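Long-range contacts in putative uncharacterized protein PH0594 (Pyrococcus horikoshii, PDB 4HXF), which is probably a serine peptidase of the prolyl oligopeptidase (S9) family, an acylaminoacyl peptidase that assembles into a self-compartmentalizing hexamer: residues Ile229-Gly233 with Glu263-Ile269; Gly272-Phe276 with Leu286-Asp290. All blocks are in the same frame, centred on the assembly; numbering follows the deposited sequence.

Contact 1. Residues Ile229-Gly233 with Glu263-Ile269. With MG (magnesium ion), chain D.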
loop_
_atom_site.group_PDB
_atom_site.type_symbol
_atom_site.label_atom_id
_atom_site.label_comp_id
_atom_site.label_asym_id
_atom_site.label_seq_id
_atom_site.Cartn_x
_atom_site.Cartn_y
_atom_site.Cartn_z
ATOM N N ILE A 229 -5.674 7.221 53.903
ATOM C CA ILE A 229 -6.316 6.671 52.713
ATOM C C ILE A 229 -7.772 7.110 52.693
ATOM O O ILE A 229 -8.467 7.018 53.710
ATOM C CB ILE A 229 -6.264 5.167 52.678
ATOM C CG1 ILE A 229 -4.812 4.659 52.737
ATOM C CG2 ILE A 229 -7.030 4.573 51.445
ATOM C CD1 ILE A 229 -4.621 3.145 52.935
ATOM N N LEU A 230 -8.247 7.560 51.525
ATOM C CA LEU A 230 -9.655 7.893 51.344
ATOM C C LEU A 230 -10.403 6.733 50.722
ATOM O O LEU A 230 -10.000 6.180 49.689
ATOM C CB LEU A 230 -9.711 9.124 50.407
ATOM C CG LEU A 230 -11.059 9.842 50.286
ATOM C CD1 LEU A 230 -11.629 10.485 51.589
ATOM C CD2 LEU A 230 -11.009 10.880 49.106
ATOM N N LEU A 231 -11.477 6.358 51.382
ATOM C CA LEU A 231 -12.274 5.202 51.061
ATOM C C LEU A 231 -13.668 5.668 50.610
ATOM O O LEU A 231 -14.219 6.631 51.200
ATOM C CB LEU A 231 -12.385 4.275 52.301
ATOM C CG LEU A 231 -11.067 3.672 52.870
ATOM C CD1 LEU A 231 -11.347 3.024 54.265
ATOM C CD2 LEU A 231 -10.475 2.644 51.885
ATOM N N TYR A 232 -14.205 4.932 49.675
ATOM C CA TYR A 232 -15.490 5.265 49.041
ATOM C C TYR A 232 -16.433 4.142 49.106
ATOM O O TYR A 232 -16.128 3.058 48.569
ATOM C CB TYR A 232 -15.240 5.644 47.569
ATOM C CG TYR A 232 -16.508 6.122 46.866
ATOM C CD1 TYR A 232 -16.940 7.474 46.913
ATOM C CD2 TYR A 232 -17.231 5.230 46.104
ATOM C CE1 TYR A 232 -18.106 7.872 46.266
ATOM C CE2 TYR A 232 -18.346 5.611 45.420
ATOM C CZ TYR A 232 -18.791 6.947 45.512
ATOM O OH TYR A 232 -19.933 7.338 44.793
ATOM N N GLY A 233 -17.600 4.364 49.795
ATOM C CA GLY A 233 -18.609 3.353 49.884
ATOM C C GLY A 233 -19.184 3.383 51.276
ATOM O O GLY A 233 -19.537 4.424 51.747
ATOM N N GLU A 263 -25.576 11.135 48.655
ATOM C CA GLU A 263 -24.503 10.309 48.096
ATOM C C GLU A 263 -23.338 11.194 47.569
ATOM O O GLU A 263 -23.570 12.205 46.868
ATOM C CB GLU A 263 -25.051 9.486 46.985
ATOM C CG GLU A 263 -23.949 8.600 46.352
ATOM C CD GLU A 263 -24.510 7.450 45.537
ATOM O OE1 GLU A 263 -25.133 7.651 44.498
ATOM O OE2 GLU A 263 -24.210 6.324 45.977
ATOM N N VAL A 264 -22.110 10.776 47.805
ATOM C CA VAL A 264 -20.887 11.374 47.235
ATOM C C VAL A 264 -20.725 10.921 45.791
ATOM O O VAL A 264 -20.799 9.743 45.421
ATOM C CB VAL A 264 -19.603 11.062 48.088
ATOM C CG1 VAL A 264 -18.319 11.626 47.399
ATOM C CG2 VAL A 264 -19.724 11.583 49.537
ATOM N N ALA A 265 -20.505 11.942 44.928
ATOM C CA ALA A 265 -20.258 11.693 43.525
ATOM C C ALA A 265 -18.747 11.461 43.287
ATOM O O ALA A 265 -18.435 10.476 42.597
ATOM C CB ALA A 265 -20.789 12.844 42.617
ATOM N N GLN A 266 -17.879 12.310 43.847
ATOM C CA GLN A 266 -16.462 12.222 43.611
ATOM C C GLN A 266 -15.821 12.769 44.819
ATOM O O GLN A 266 -16.376 13.615 45.478
ATOM C CB GLN A 266 -16.124 13.056 42.349
ATOM C CG GLN A 266 -14.701 13.220 41.945
ATOM C CD GLN A 266 -14.539 13.956 40.577
ATOM O OE1 GLN A 266 -15.558 14.334 39.918
ATOM N NE2 GLN A 266 -13.255 14.163 40.145
ATOM N N ALA A 267 -14.600 12.343 45.148
ATOM C CA ALA A 267 -13.908 12.890 46.245
ATOM C C ALA A 267 -12.339 12.693 46.087
ATOM O O ALA A 267 -11.876 11.714 45.488
ATOM C CB ALA A 267 -14.364 12.234 47.623
ATOM N N LYS A 268 -11.628 13.643 46.633
ATOM C CA LYS A 268 -10.133 13.670 46.672
ATOM C C LYS A 268 -9.617 14.171 47.967
ATOM O O LYS A 268 -10.190 15.042 48.581
ATOM C CB LYS A 268 -9.605 14.545 45.438
ATOM C CG LYS A 268 -9.910 14.110 44.066
ATOM C CD LYS A 268 -9.366 14.989 42.861
ATOM C CE LYS A 268 -9.871 14.408 41.491
ATOM N NZ LYS A 268 -9.096 14.926 40.267
ATOM N N ILE A 269 -8.422 13.751 48.376
ATOM C CA ILE A 269 -7.811 14.250 49.598
ATOM C C ILE A 269 -6.488 14.900 49.209
ATOM O O ILE A 269 -5.727 14.380 48.414
ATOM C CB ILE A 269 -7.662 13.071 50.661
ATOM C CG1 ILE A 269 -7.123 13.476 52.030
ATOM C CG2 ILE A 269 -6.822 11.912 50.122
ATOM C CD1 ILE A 269 -7.404 12.455 53.160
HETATM MG MG MG D . -23.541 4.751 44.726
HETATM O O HOH W 1 -22.004 6.024 43.851
HETATM O O HOH W 2 -24.855 5.400 43.263
HETATM O O HOH W 3 -24.999 3.519 45.526
HETATM O O HOH W 4 -22.958 3.049 43.524
#

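Contact 2. Residues Gly272-Phe276 with Leu286-Asp290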
loop_
_atom_site.group_PDB
_atom_site.type_symbol
_atom_site.label_atom_id
_atom_site.label_comp_id
_atom_site.label_asym_id
_atom_site.label_seq_id
_atom_site.Cartn_x
_atom_site.Cartn_y
_atom_site.Cartn_z
ATOM N N GLY A 272 -4.593 16.285 53.997
ATOM C CA GLY A 272 -5.597 16.068 55.059
ATOM C C GLY A 272 -6.971 16.750 54.904
ATOM O O GLY A 272 -7.908 16.445 55.745
ATOM N N LYS A 273 -7.147 17.581 53.823
ATOM C CA LYS A 273 -8.514 18.148 53.470
ATOM C C LYS A 273 -9.109 17.297 52.384
ATOM O O LYS A 273 -8.405 16.829 51.517
ATOM C CB LYS A 273 -8.438 19.578 52.948
ATOM C CG LYS A 273 -7.595 20.508 53.799
ATOM C CD LYS A 273 -7.736 21.947 53.282
ATOM C CE LYS A 273 -6.920 22.912 54.182
ATOM N NZ LYS A 273 -7.615 24.195 54.498
ATOM N N VAL A 274 -10.422 17.149 52.455
ATOM C CA VAL A 274 -11.132 16.382 51.450
ATOM C C VAL A 274 -12.077 17.308 50.682
ATOM O O VAL A 274 -12.940 18.037 51.237
ATOM C CB VAL A 274 -11.945 15.266 52.100
ATOM C CG1 VAL A 274 -12.779 14.443 51.052
ATOM C CG2 VAL A 274 -11.002 14.328 52.898
ATOM N N TYR A 275 -11.966 17.186 49.390
ATOM C CA TYR A 275 -12.888 17.920 48.500
ATOM C C TYR A 275 -13.810 16.886 47.894
ATOM O O TYR A 275 -13.363 15.838 47.485
ATOM C CB TYR A 275 -12.086 18.588 47.356
ATOM C CG TYR A 275 -11.219 19.730 47.900
ATOM C CD1 TYR A 275 -9.977 19.482 48.357
ATOM C CD2 TYR A 275 -11.713 20.956 47.955
ATOM C CE1 TYR A 275 -9.197 20.518 48.864
ATOM C CE2 TYR A 275 -10.929 22.040 48.419
ATOM C CZ TYR A 275 -9.658 21.771 48.826
ATOM O OH TYR A 275 -8.832 22.813 49.383
ATOM N N PHE A 276 -15.101 17.216 47.823
ATOM C CA PHE A 276 -16.037 16.221 47.369
ATOM C C PHE A 276 -17.315 16.880 46.825
ATOM O O PHE A 276 -17.658 17.972 47.214
ATOM C CB PHE A 276 -16.365 15.278 48.543
ATOM C CG PHE A 276 -17.139 15.886 49.658
ATOM C CD1 PHE A 276 -16.452 16.474 50.716
ATOM C CD2 PHE A 276 -18.516 15.801 49.707
ATOM C CE1 PHE A 276 -17.158 17.009 51.750
ATOM C CE2 PHE A 276 -19.202 16.337 50.777
ATOM C CZ PHE A 276 -18.517 16.952 51.810
ATOM N N LEU A 286 -20.227 21.051 45.094
ATOM C CA LEU A 286 -18.840 20.933 45.642
ATOM C C LEU A 286 -18.685 21.513 47.040
ATOM O O LEU A 286 -19.133 22.628 47.365
ATOM C CB LEU A 286 -17.826 21.657 44.694
ATOM C CG LEU A 286 -16.329 21.575 45.083
ATOM C CD1 LEU A 286 -15.834 20.085 45.064
ATOM C CD2 LEU A 286 -15.528 22.363 44.037
ATOM N N TYR A 287 -18.086 20.674 47.886
ATOM C CA TYR A 287 -17.791 20.955 49.274
ATOM C C TYR A 287 -16.335 20.611 49.571
ATOM O O TYR A 287 -15.679 19.922 48.820
ATOM C CB TYR A 287 -18.680 20.052 50.175
ATOM C CG TYR A 287 -20.155 20.319 50.028
ATOM C CD1 TYR A 287 -20.885 19.681 49.081
ATOM C CD2 TYR A 287 -20.803 21.290 50.760
ATOM C CE1 TYR A 287 -22.234 19.952 48.932
ATOM C CE2 TYR A 287 -22.160 21.622 50.577
ATOM C CZ TYR A 287 -22.875 20.887 49.659
ATOM O OH TYR A 287 -24.200 21.182 49.519
ATOM N N LEU A 288 -15.914 21.099 50.741
ATOM C CA LEU A 288 -14.645 20.787 51.373
ATOM C C LEU A 288 -14.937 20.258 52.793
ATOM O O LEU A 288 -15.836 20.739 53.452
ATOM C CB LEU A 288 -13.795 22.113 51.492
ATOM C CG LEU A 288 -12.856 22.290 52.715
ATOM C CD1 LEU A 288 -11.648 21.426 52.380
ATOM C CD2 LEU A 288 -12.407 23.684 53.018
ATOM N N TRP A 289 -14.142 19.299 53.247
ATOM C CA TRP A 289 -14.100 18.939 54.680
ATOM C C TRP A 289 -12.745 19.209 55.171
ATOM O O TRP A 289 -11.774 18.729 54.677
ATOM C CB TRP A 289 -14.556 17.488 54.905
ATOM C CG TRP A 289 -14.503 17.081 56.343
ATOM C CD1 TRP A 289 -15.536 17.062 57.253
ATOM C CD2 TRP A 289 -13.397 16.477 57.006
ATOM N NE1 TRP A 289 -15.122 16.513 58.437
ATOM C CE2 TRP A 289 -13.844 16.182 58.362
ATOM C CE3 TRP A 289 -12.103 16.211 56.655
ATOM C CZ2 TRP A 289 -12.994 15.637 59.311
ATOM C CZ3 TRP A 289 -11.252 15.661 57.607
ATOM C CH2 TRP A 289 -11.692 15.384 58.903
ATOM N N ASP A 290 -12.689 20.003 56.249
ATOM C CA ASP A 290 -11.369 20.372 56.871
ATOM C C ASP A 290 -11.494 20.189 58.378
ATOM O O ASP A 290 -10.774 20.831 59.150
ATOM C CB ASP A 290 -10.996 21.817 56.586
ATOM C CG ASP A 290 -12.032 22.821 57.140
ATOM O OD1 ASP A 290 -12.994 22.446 57.879
ATOM O OD2 ASP A 290 -11.906 24.030 56.799
HETATM O O HOH W 5 -10.028 25.082 55.042
#

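Contact 1. Residues Ile229-Gly233 with Glu263-Ile269
Leu230 and Tyr232 alternate with Ile229 and Leu231 along strand 229-232, and both direct their CA-to-CB bonds at strand 264-269. Leu230, with chi1 t and chi2 p, brings CD2 to 3.9 Å from Ala267 CB, while its CB lies 4.0 Å from Ile269 CG2. Tyr232, also t at chi1, extends its ring so that CE1 is 3.9 Å from Val264 CG1 and OH donates a 2.6 Å hydrogen bond to Val264 O. The strand axes are antiparallel (169°) but approach no closer than 7.8 Å, and no backbone hydrogen bond crosses: this is face-to-face packing of consecutive blades of the beta-propeller, the second strand of one blade against the first strand, 264-270, of the next. Glu263, t at chi1 and chi2 with chi3 at 67°, swings its carboxylate to the magnesium, OE2 lying 2.1 Å from MG. Asp244 also binds this ion, and Asn419 hydrogen-bonds Glu263 OE1. Water 1, 2.2 Å from MG, donates to Tyr232 OH at 2.6 Å, linking the interblade tyrosine to the metal's coordination shell.

Contact 2. Residues Gly272-Phe276 with Leu286-Asp290
Four backbone hydrogen bonds define the antiparallel register. Val274 N donates to Trp289 O (3.0 Å) and Trp289 N to Val274 O (2.7 Å); Phe276 N donates to Tyr287 O (2.9 Å) and Tyr287 N to Phe276 O (2.8 Å), all with N-H...O angles of 164-170°. Between these hydrogen-bonded pairs, Tyr275 and Leu288 form a non-hydrogen-bonded pair, CA to CA 4.4 Å. CH-pi contacts occur on both faces: Leu288 CD1 sits 4.2 Å from the Tyr275 ring centroid, and Tyr287 CB 3.8 Å from that of Phe276, each over the ring face. Apolar packing adds Phe276 CE1 to Trp289 CB at 4.1 Å. At the exposed end, water 5 bridges Lys273 NZ (2.6 Å) and Asp290 OD2 (2.8 Å), the latter also salt-bridged to Arg294. The pair forms the central hairpin of a four-stranded propeller blade, between strands 264-270 and 293-295; Val274, Phe276 and Trp289 pack on strand 245-249 of the preceding blade, whereas Tyr275 and Leu286 meet strand 302-308 of the following one.

In the fold
Strands 264-270 and 273-280 are neighbours in one blade, so the contacts, with centres 10 Å apart, meet directly: Lys268 O lies 2.9 Å from Tyr275 N, a probable hydrogen bond. Contact 1 joins this blade to the preceding one, and its lack of backbone pairing makes side chains carry it; contact 2 lies within the blade, where main-chain bonding sets the register. Contact 1 is the more buried, with no exposed residue among those that touch, whereas contact 2 has Lys273 at the surface; their centres lie about 17 Å and about 23 Å from the centre of the chain. The polar end of contact 1 holds a magnesium ion. Strand 245-249 packs against side chains from both.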